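Local coordinates for ribosomal-protein-serine acetyltransferase, putative (Vibrio cholerae O1 biovar eltor, PDB 2FCK) that is probably a GNAT-family acetyltransferase that may modify N-terminal serine or alanine of a protein substrate, although its function is unproven, at residues F8-Q13 with L119-L124; L15-I20 with G85-N90. All coordinates share one frame; numbering follows the deposited sequence. Where two conformers were deposited one is given.

Contact 1 (F8-Q13 with L119-L124); sequences FQIVTQ and LTALIL
OG1 of Thr12, the residue whose methyl touches Ala121, is hydrogen-bonded to OE2 of Glu117, one turn before Ala121 in helix 114-129. A weak bond also joins Thr12 OG1 to the backbone N of Leu15, so one oxygen links the helix to the chain just after the turn. The first torsion of Thr12 (chi1 64°) places OG1 between the backbone N and the carbonyl carbon. CG2 is then anti to the carbonyl carbon and directed at the helix, where Thr12 CG2 lies 3.6 Å from Ala121 CB.

Ala121 CB also meets the branch methyl of Ile10, with Ile10 CG2 to Ala121 CB at 3.8 Å. One small methyl is thus touched by two others, Thr12 CG2 and Ile10 CG2. The backbones can come fairly close here, and the CA atoms of Ile10 and Ala121 are 7.1 Å apart. The longer arm of Ile10 is extended (chi2 163°) and carries CD1 past Ala121 towards Leu122. That contact is looser, with Ile10 CD1 to Leu122 CD1 at 4.3 Å. Val11, between the two touching residues, points away from the helix, consistent with the alternation of an extended chain. The surface buried between the segments is modest, at 147 Å².

Further along the helix, Phe125 packs on Ile10, and its ring meets that of Phe8 with the planes at about 40°. Leu122 turns inward to Leu101 of strand 98-105. Helix 114-129 connects that strand to the parallel strand 134-139, a beta-alpha-beta crossover of the GNAT fold. Strand 10-11 lies next to strand 15-18, whose Leu17 touches both Ile10 and Ala121.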
ATOM      1  N   PHE A   8       0.578  -9.098 -22.992  1.00 41.76           N
ATOM      2  CA  PHE A   8       1.833  -9.281 -22.257  1.00 43.92           C
ATOM      3  C   PHE A   8       1.828 -10.567 -21.464  1.00 43.83           C
ATOM      4  O   PHE A   8       0.867 -10.838 -20.751  1.00 43.36           O
ATOM      5  CB  PHE A   8       2.053  -8.151 -21.233  1.00 43.38           C
ATOM      6  CG  PHE A   8       3.301  -8.346 -20.379  1.00 46.80           C
ATOM      7  CD1 PHE A   8       3.196  -8.669 -19.012  1.00 46.87           C
ATOM      8  CD2 PHE A   8       4.585  -8.226 -20.941  1.00 47.87           C
ATOM      9  CE1 PHE A   8       4.365  -8.874 -18.210  1.00 49.65           C
ATOM     10  CE2 PHE A   8       5.743  -8.406 -20.136  1.00 49.06           C
ATOM     11  CZ  PHE A   8       5.624  -8.726 -18.780  1.00 46.68           C
ATOM     12  N   GLN A   9       2.895 -11.363 -21.623  1.00 44.00           N
ATOM     13  CA  GLN A   9       3.024 -12.645 -20.912  1.00 43.83           C
ATOM     14  C   GLN A   9       4.380 -12.714 -20.210  1.00 44.10           C
ATOM     15  O   GLN A   9       5.376 -12.143 -20.684  1.00 44.09           O
ATOM     16  CB  GLN A   9       2.910 -13.837 -21.854  1.00 45.13           C
ATOM     17  CG  GLN A   9       1.829 -13.643 -22.936  1.00 45.81           C
ATOM     18  CD  GLN A   9       1.522 -14.883 -23.671  1.00 48.41           C
ATOM     19  OE1 GLN A   9       2.399 -15.735 -23.866  1.00 49.17           O
ATOM     20  NE2 GLN A   9       0.257 -15.027 -24.092  1.00 45.68           N
ATOM     21  N   ILE A  10       4.414 -13.429 -19.090  1.00 42.79           N
ATOM     22  CA  ILE A  10       5.685 -13.836 -18.525  1.00 41.79           C
ATOM     23  C   ILE A  10       5.750 -15.340 -18.738  1.00 42.76           C
ATOM     24  O   ILE A  10       4.854 -16.064 -18.313  1.00 43.66           O
ATOM     25  CB  ILE A  10       5.789 -13.458 -17.003  1.00 41.64           C
ATOM     26  CG1 ILE A  10       5.730 -11.948 -16.745  1.00 42.69           C
ATOM     27  CG2 ILE A  10       7.092 -14.049 -16.416  1.00 43.13           C
ATOM     28  CD1 ILE A  10       5.401 -11.660 -15.247  1.00 41.75           C
ATOM     29  N   VAL A  11       6.793 -15.822 -19.426  1.00 42.22           N
ATOM     30  CA  VAL A  11       6.899 -17.230 -19.797  1.00 42.51           C
ATOM     31  C   VAL A  11       8.149 -17.834 -19.168  1.00 42.30           C
ATOM     32  O   VAL A  11       9.222 -17.265 -19.257  1.00 44.01           O
ATOM     33  CB  VAL A  11       6.967 -17.426 -21.338  1.00 42.26           C
ATOM     34  CG1 VAL A  11       6.982 -18.930 -21.674  1.00 40.77           C
ATOM     35  CG2 VAL A  11       5.828 -16.702 -21.994  1.00 44.63           C
ATOM     36  N   THR A  12       7.981 -18.967 -18.526  1.00 41.51           N
ATOM     37  CA  THR A  12       9.091 -19.629 -17.851  1.00 41.62           C
ATOM     38  C   THR A  12       9.332 -20.954 -18.574  1.00 42.16           C
ATOM     39  O   THR A  12       8.770 -21.185 -19.617  1.00 42.32           O
ATOM     40  CB  THR A  12       8.746 -19.895 -16.365  1.00 41.53           C
ATOM     41  OG1 THR A  12       7.644 -20.800 -16.290  1.00 42.38           O
ATOM     42  CG2 THR A  12       8.447 -18.617 -15.597  1.00 41.53           C
ATOM     43  N   GLN A  13      10.151 -21.848 -18.019  1.00 42.04           N
ATOM     44  CA  GLN A  13      10.389 -23.128 -18.706  1.00 41.36           C
ATOM     45  C   GLN A  13       9.089 -23.921 -18.927  1.00 41.55           C
ATOM     46  O   GLN A  13       8.824 -24.461 -20.036  1.00 41.97           O
ATOM     47  CB  GLN A  13      11.392 -23.976 -17.900  1.00 41.71           C
ATOM     48  CG  GLN A  13      11.617 -25.316 -18.577  1.00 43.02           C
ATOM     49  CD  GLN A  13      12.293 -26.344 -17.694  1.00 42.23           C
ATOM     50  OE1 GLN A  13      12.564 -26.111 -16.523  1.00 46.05           O
ATOM     51  NE2 GLN A  13      12.508 -27.532 -18.256  1.00 45.47           N
ATOM     52  N   LEU A 119       5.506 -17.823  -8.965  1.00 39.60           N
ATOM     53  CA  LEU A 119       5.646 -16.682  -8.068  1.00 39.45           C
ATOM     54  C   LEU A 119       7.034 -16.056  -8.200  1.00 39.67           C
ATOM     55  O   LEU A 119       7.187 -14.827  -8.191  1.00 38.77           O
ATOM     56  CB  LEU A 119       5.302 -17.075  -6.605  1.00 40.24           C
ATOM     57  CG  LEU A 119       5.326 -15.969  -5.570  1.00 41.70           C
ATOM     58  CD1 LEU A 119       4.309 -14.924  -5.948  1.00 42.64           C
ATOM     59  CD2 LEU A 119       4.976 -16.567  -4.176  1.00 42.07           C
ATOM     60  N   THR A 120       8.061 -16.903  -8.395  1.00 38.68           N
ATOM     61  CA  THR A 120       9.402 -16.351  -8.599  1.00 40.18           C
ATOM     62  C   THR A 120       9.460 -15.515  -9.895  1.00 39.32           C
ATOM     63  O   THR A 120      10.079 -14.441  -9.910  1.00 39.87           O
ATOM     64  CB  THR A 120      10.459 -17.491  -8.650  1.00 40.74           C
ATOM     65  OG1 THR A 120      10.515 -18.112  -7.341  1.00 42.04           O
ATOM     66  CG2 THR A 120      11.855 -16.954  -9.026  1.00 40.67           C
ATOM     67  N   ALA A 121       8.767 -15.977 -10.946  1.00 38.20           N
ATOM     68  CA  ALA A 121       8.714 -15.212 -12.220  1.00 38.93           C
ATOM     69  C   ALA A 121       8.144 -13.814 -11.958  1.00 39.75           C
ATOM     70  O   ALA A 121       8.702 -12.782 -12.409  1.00 39.39           O
ATOM     71  CB  ALA A 121       7.865 -15.972 -13.236  1.00 38.24           C
ATOM     72  N   LEU A 122       7.094 -13.783 -11.127  1.00 38.85           N
ATOM     73  CA  LEU A 122       6.436 -12.501 -10.878  1.00 39.90           C
ATOM     74  C   LEU A 122       7.339 -11.600 -10.034  1.00 39.43           C
ATOM     75  O   LEU A 122       7.463 -10.396 -10.270  1.00 40.51           O
ATOM     76  CB  LEU A 122       5.074 -12.732 -10.208  1.00 40.79           C
ATOM     77  CG  LEU A 122       4.280 -11.436  -9.950  1.00 39.08           C
ATOM     78  CD1 LEU A 122       3.985 -10.708 -11.278  1.00 38.59           C
ATOM     79  CD2 LEU A 122       2.974 -11.707  -9.162  1.00 42.91           C
ATOM     80  N   ILE A 123       7.987 -12.169  -9.037  1.00 39.36           N
ATOM     81  CA  ILE A 123       8.894 -11.408  -8.189  1.00 38.91           C
ATOM     82  C   ILE A 123      10.059 -10.811  -9.011  1.00 38.78           C
ATOM     83  O   ILE A 123      10.430  -9.634  -8.884  1.00 38.42           O
ATOM     84  CB  ILE A 123       9.436 -12.358  -7.098  1.00 38.12           C
ATOM     85  CG1 ILE A 123       8.293 -12.671  -6.060  1.00 37.07           C
ATOM     86  CG2 ILE A 123      10.691 -11.733  -6.361  1.00 41.53           C
ATOM     87  CD1 ILE A 123       8.699 -13.895  -5.172  1.00 40.24           C
ATOM     88  N   LEU A 124      10.646 -11.624  -9.871  1.00 39.93           N
ATOM     89  CA  LEU A 124      11.724 -11.136 -10.732  1.00 39.57           C
ATOM     90  C   LEU A 124      11.256 -10.031 -11.673  1.00 40.65           C
ATOM     91  O   LEU A 124      11.971  -9.054 -11.877  1.00 41.41           O
ATOM     92  CB  LEU A 124      12.360 -12.274 -11.531  1.00 40.48           C
ATOM     93  CG  LEU A 124      13.106 -13.264 -10.637  1.00 39.61           C
ATOM     94  CD1 LEU A 124      13.581 -14.486 -11.503  1.00 43.27           C
ATOM     95  CD2 LEU A 124      14.254 -12.593  -9.836  1.00 45.53           C
TER

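Contact 2 (L15-I20 with G85-N90); sequences LQLRLI and GMVAIN
Leu17 and Val87 meet through methyl groups, with Leu17 CD2 3.6 Å from Val87 CG2. The two side chains cross at about a right angle. The first torsion of Val87 (chi1 -67°) sets CG2 between its backbone N and carbonyl carbon, facing Leu17. A second pair, Ile20 and Met86, also crosses at about a right angle. Met86 is built as selenomethionine with two conformers, and the one described bends at chi3 (84°). In this conformer the bent end lays both SE and CE against Ile20 CD1, with Met86 CE to Ile20 CD1 at 3.9 Å. The second conformer makes this detail less certain.

Strands 15-18 and 83-93 are not direct neighbours in the mixed sheet of the GNAT fold. Strand 71-77 runs between them, antiparallel to both. Its Phe73 packs on Leu17 and is backbone-bonded to Val87. Val87 also touches Ala118 of helix 114-129. Ile20 and Met86 instead meet helix 51-66, through Ile58 and Phe57.

Arg18 folds back on its own segment. Arg18 NH1 bonds to Leu19 O at 3.1 Å. Arg18 NE bonds to Gln16 OE1 at 2.9 Å, lying above the plane of that amide carbonyl. Glu24 forms a salt bridge with Arg18 NH2, and Phe76 makes a cation-pi contact with the guanidinium.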
ATOM      1  N   LEU A  15       5.750 -22.797 -17.720  1.00 40.98           N
ATOM      2  CA  LEU A  15       4.524 -22.011 -17.430  1.00 40.56           C
ATOM      3  C   LEU A  15       4.386 -20.747 -18.261  1.00 41.76           C
ATOM      4  O   LEU A  15       5.383 -20.148 -18.703  1.00 42.63           O
ATOM      5  CB  LEU A  15       4.424 -21.647 -15.910  1.00 40.44           C
ATOM      6  CG  LEU A  15       4.572 -22.785 -14.923  1.00 40.88           C
ATOM      7  CD1 LEU A  15       4.649 -22.221 -13.461  1.00 40.81           C
ATOM      8  CD2 LEU A  15       3.459 -23.843 -15.119  1.00 40.73           C
ATOM      9  N   GLN A  16       3.130 -20.338 -18.451  1.00 40.40           N
ATOM     10  CA  GLN A  16       2.813 -19.139 -19.195  1.00 41.32           C
ATOM     11  C   GLN A  16       1.903 -18.336 -18.288  1.00 41.45           C
ATOM     12  O   GLN A  16       0.819 -18.815 -17.926  1.00 41.49           O
ATOM     13  CB  GLN A  16       2.081 -19.522 -20.486  1.00 41.65           C
ATOM     14  CG  GLN A  16       1.662 -18.365 -21.314  1.00 43.06           C
ATOM     15  CD  GLN A  16       0.688 -18.801 -22.403  1.00 45.99           C
ATOM     16  OE1 GLN A  16      -0.306 -19.497 -22.131  1.00 46.68           O
ATOM     17  NE2 GLN A  16       1.009 -18.455 -23.639  1.00 46.23           N
ATOM     18  N   LEU A  17       2.351 -17.136 -17.929  1.00 40.09           N
ATOM     19  CA  LEU A  17       1.608 -16.250 -17.037  1.00 40.68           C
ATOM     20  C   LEU A  17       0.973 -15.187 -17.942  1.00 40.92           C
ATOM     21  O   LEU A  17       1.699 -14.450 -18.607  1.00 40.70           O
ATOM     22  CB  LEU A  17       2.558 -15.576 -16.010  1.00 41.10           C
ATOM     23  CG  LEU A  17       2.925 -16.398 -14.762  1.00 39.80           C
ATOM     24  CD1 LEU A  17       3.673 -17.717 -15.127  1.00 41.50           C
ATOM     25  CD2 LEU A  17       3.810 -15.511 -13.913  1.00 41.05           C
ATOM     26  N   ARG A  18      -0.357 -15.065 -17.920  1.00 40.07           N
ATOM     27  CA  ARG A  18      -1.062 -14.150 -18.830  1.00 39.26           C
ATOM     28  C   ARG A  18      -2.484 -13.892 -18.351  1.00 39.68           C
ATOM     29  O   ARG A  18      -2.985 -14.584 -17.455  1.00 39.83           O
ATOM     30  CB  ARG A  18      -1.119 -14.771 -20.238  1.00 37.72           C
ATOM     31  CG  ARG A  18      -1.777 -16.180 -20.305  1.00 38.05           C
ATOM     32  CD  ARG A  18      -2.128 -16.506 -21.753  1.00 38.73           C
ATOM     33  NE  ARG A  18      -2.658 -17.851 -21.923  1.00 41.48           N
ATOM     34  CZ  ARG A  18      -3.947 -18.162 -21.814  1.00 43.75           C
ATOM     35  NH1 ARG A  18      -4.825 -17.224 -21.461  1.00 39.59           N
ATOM     36  NH2 ARG A  18      -4.341 -19.414 -22.020  1.00 44.09           N
ATOM     37  N   LEU A  19      -3.148 -12.925 -18.991  1.00 40.16           N
ATOM     38  CA  LEU A  19      -4.552 -12.687 -18.706  1.00 39.94           C
ATOM     39  C   LEU A  19      -5.334 -13.938 -19.043  1.00 40.73           C
ATOM     40  O   LEU A  19      -5.215 -14.490 -20.166  1.00 40.38           O
ATOM     41  CB  LEU A  19      -5.107 -11.591 -19.608  1.00 40.13           C
ATOM     42  CG  LEU A  19      -5.042 -10.236 -18.967  1.00 39.71           C
ATOM     43  CD1 LEU A  19      -5.529  -9.212 -20.007  1.00 39.05           C
ATOM     44  CD2 LEU A  19      -5.848 -10.104 -17.647  1.00 41.72           C
ATOM     45  N   ILE A  20      -6.197 -14.326 -18.114  1.00 39.77           N
ATOM     46  CA  ILE A  20      -7.248 -15.305 -18.439  1.00 38.59           C
ATOM     47  C   ILE A  20      -8.296 -14.622 -19.332  1.00 37.82           C
ATOM     48  O   ILE A  20      -8.724 -13.489 -19.050  1.00 38.79           O
ATOM     49  CB  ILE A  20      -7.907 -15.832 -17.147  1.00 38.17           C
ATOM     50  CG1 ILE A  20      -6.842 -16.465 -16.213  1.00 35.94           C
ATOM     51  CG2 ILE A  20      -9.038 -16.814 -17.491  1.00 37.36           C
ATOM     52  CD1 ILE A  20      -7.432 -16.877 -14.852  1.00 38.73           C
ATOM     53  N   GLY A  85      -3.461 -22.102 -11.526  1.00 42.61           N
ATOM     54  CA  GLY A  85      -3.546 -21.129 -10.440  1.00 41.36           C
ATOM     55  C   GLY A  85      -3.386 -19.710 -10.945  1.00 40.98           C
ATOM     56  O   GLY A  85      -3.541 -19.447 -12.163  1.00 40.18           O
HETATM   57  N   MSE A  86      -3.105 -18.795 -10.016  0.70 40.71           N
HETATM   58  CA  MSE A  86      -2.927 -17.377 -10.383  0.70 40.68           C
HETATM   59  C   MSE A  86      -1.845 -16.784  -9.492  0.70 41.47           C
HETATM   60  O   MSE A  86      -1.665 -17.201  -8.330  0.70 41.29           O
HETATM   61  CB  MSE A  86      -4.231 -16.616 -10.219  0.70 40.61           C
HETATM   62  CG  MSE A  86      -5.295 -17.013 -11.240  0.70 38.11           C
HETATM   63 SE   MSE A  86      -6.829 -15.782 -11.081  0.70 47.29          SE
HETATM   64  CE  MSE A  86      -6.085 -14.378 -12.223  0.70 43.90           C
ATOM     65  N   VAL A  87      -1.116 -15.827 -10.047  1.00 40.36           N
ATOM     66  CA  VAL A  87      -0.232 -14.969  -9.264  1.00 39.64           C
ATOM     67  C   VAL A  87      -0.594 -13.546  -9.654  1.00 40.42           C
ATOM     68  O   VAL A  87      -0.921 -13.282 -10.827  1.00 39.41           O
ATOM     69  CB  VAL A  87       1.286 -15.273  -9.515  1.00 39.20           C
ATOM     70  CG1 VAL A  87       1.668 -16.700  -8.972  1.00 39.28           C
ATOM     71  CG2 VAL A  87       1.681 -15.059 -11.020  1.00 39.97           C
ATOM     72  N   ALA A  88      -0.583 -12.652  -8.677  1.00 38.65           N
ATOM     73  CA  ALA A  88      -1.029 -11.289  -8.977  1.00 39.18           C
ATOM     74  C   ALA A  88      -0.215 -10.227  -8.315  1.00 39.74           C
ATOM     75  O   ALA A  88       0.193 -10.400  -7.158  1.00 39.87           O
ATOM     76  CB  ALA A  88      -2.486 -11.128  -8.572  1.00 39.79           C
ATOM     77  N   ILE A  89      -0.085  -9.087  -9.002  1.00 40.24           N
ATOM     78  CA  ILE A  89       0.239  -7.838  -8.291  1.00 40.32           C
ATOM     79  C   ILE A  89      -1.119  -7.233  -7.933  1.00 41.27           C
ATOM     80  O   ILE A  89      -1.899  -6.833  -8.825  1.00 41.76           O
ATOM     81  CB  ILE A  89       1.029  -6.826  -9.157  1.00 40.08           C
ATOM     82  CG1 ILE A  89       2.340  -7.435  -9.667  1.00 39.96           C
ATOM     83  CG2 ILE A  89       1.372  -5.567  -8.320  1.00 41.82           C
ATOM     84  CD1 ILE A  89       2.971  -6.706 -10.842  1.00 41.33           C
ATOM     85  N   ASN A  90      -1.417  -7.216  -6.640  1.00 40.87           N
ATOM     86  CA  ASN A  90      -2.713  -6.750  -6.213  1.00 44.62           C
ATOM     87  C   ASN A  90      -2.803  -5.248  -6.169  1.00 44.94           C
ATOM     88  O   ASN A  90      -3.860  -4.714  -6.486  1.00 47.17           O
ATOM     89  CB  ASN A  90      -3.039  -7.266  -4.813  1.00 43.89           C
ATOM     90  CG  ASN A  90      -3.305  -8.710  -4.770  1.00 50.12           C
ATOM     91  OD1 ASN A  90      -3.897  -9.274  -5.687  1.00 57.46           O
ATOM     92  ND2 ASN A  90      -2.900  -9.345  -3.661  1.00 51.33           N
TER

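The centres of contact 1 and contact 2 are 9 Å apart, and along the chain contact 2 is nested inside the loop that contact 1 closes. Strands 10-11 and 15-18 join them directly. Ile10 O lies 2.8 Å from Leu17 N, a probable hydrogen bond. Gln9 OE1 and Gln16 NE2, 3.1 Å apart, probably make another. The second segments also touch, with Leu122 CD2 3.6 Å from Ala88 C. A nitrate ion, probably from the crystallisation liquor, lies about 4 Å from the Met86 side chain. It is therefore beside contact 2. Such an ion may mark a pocket, but it does not show that this is the active site.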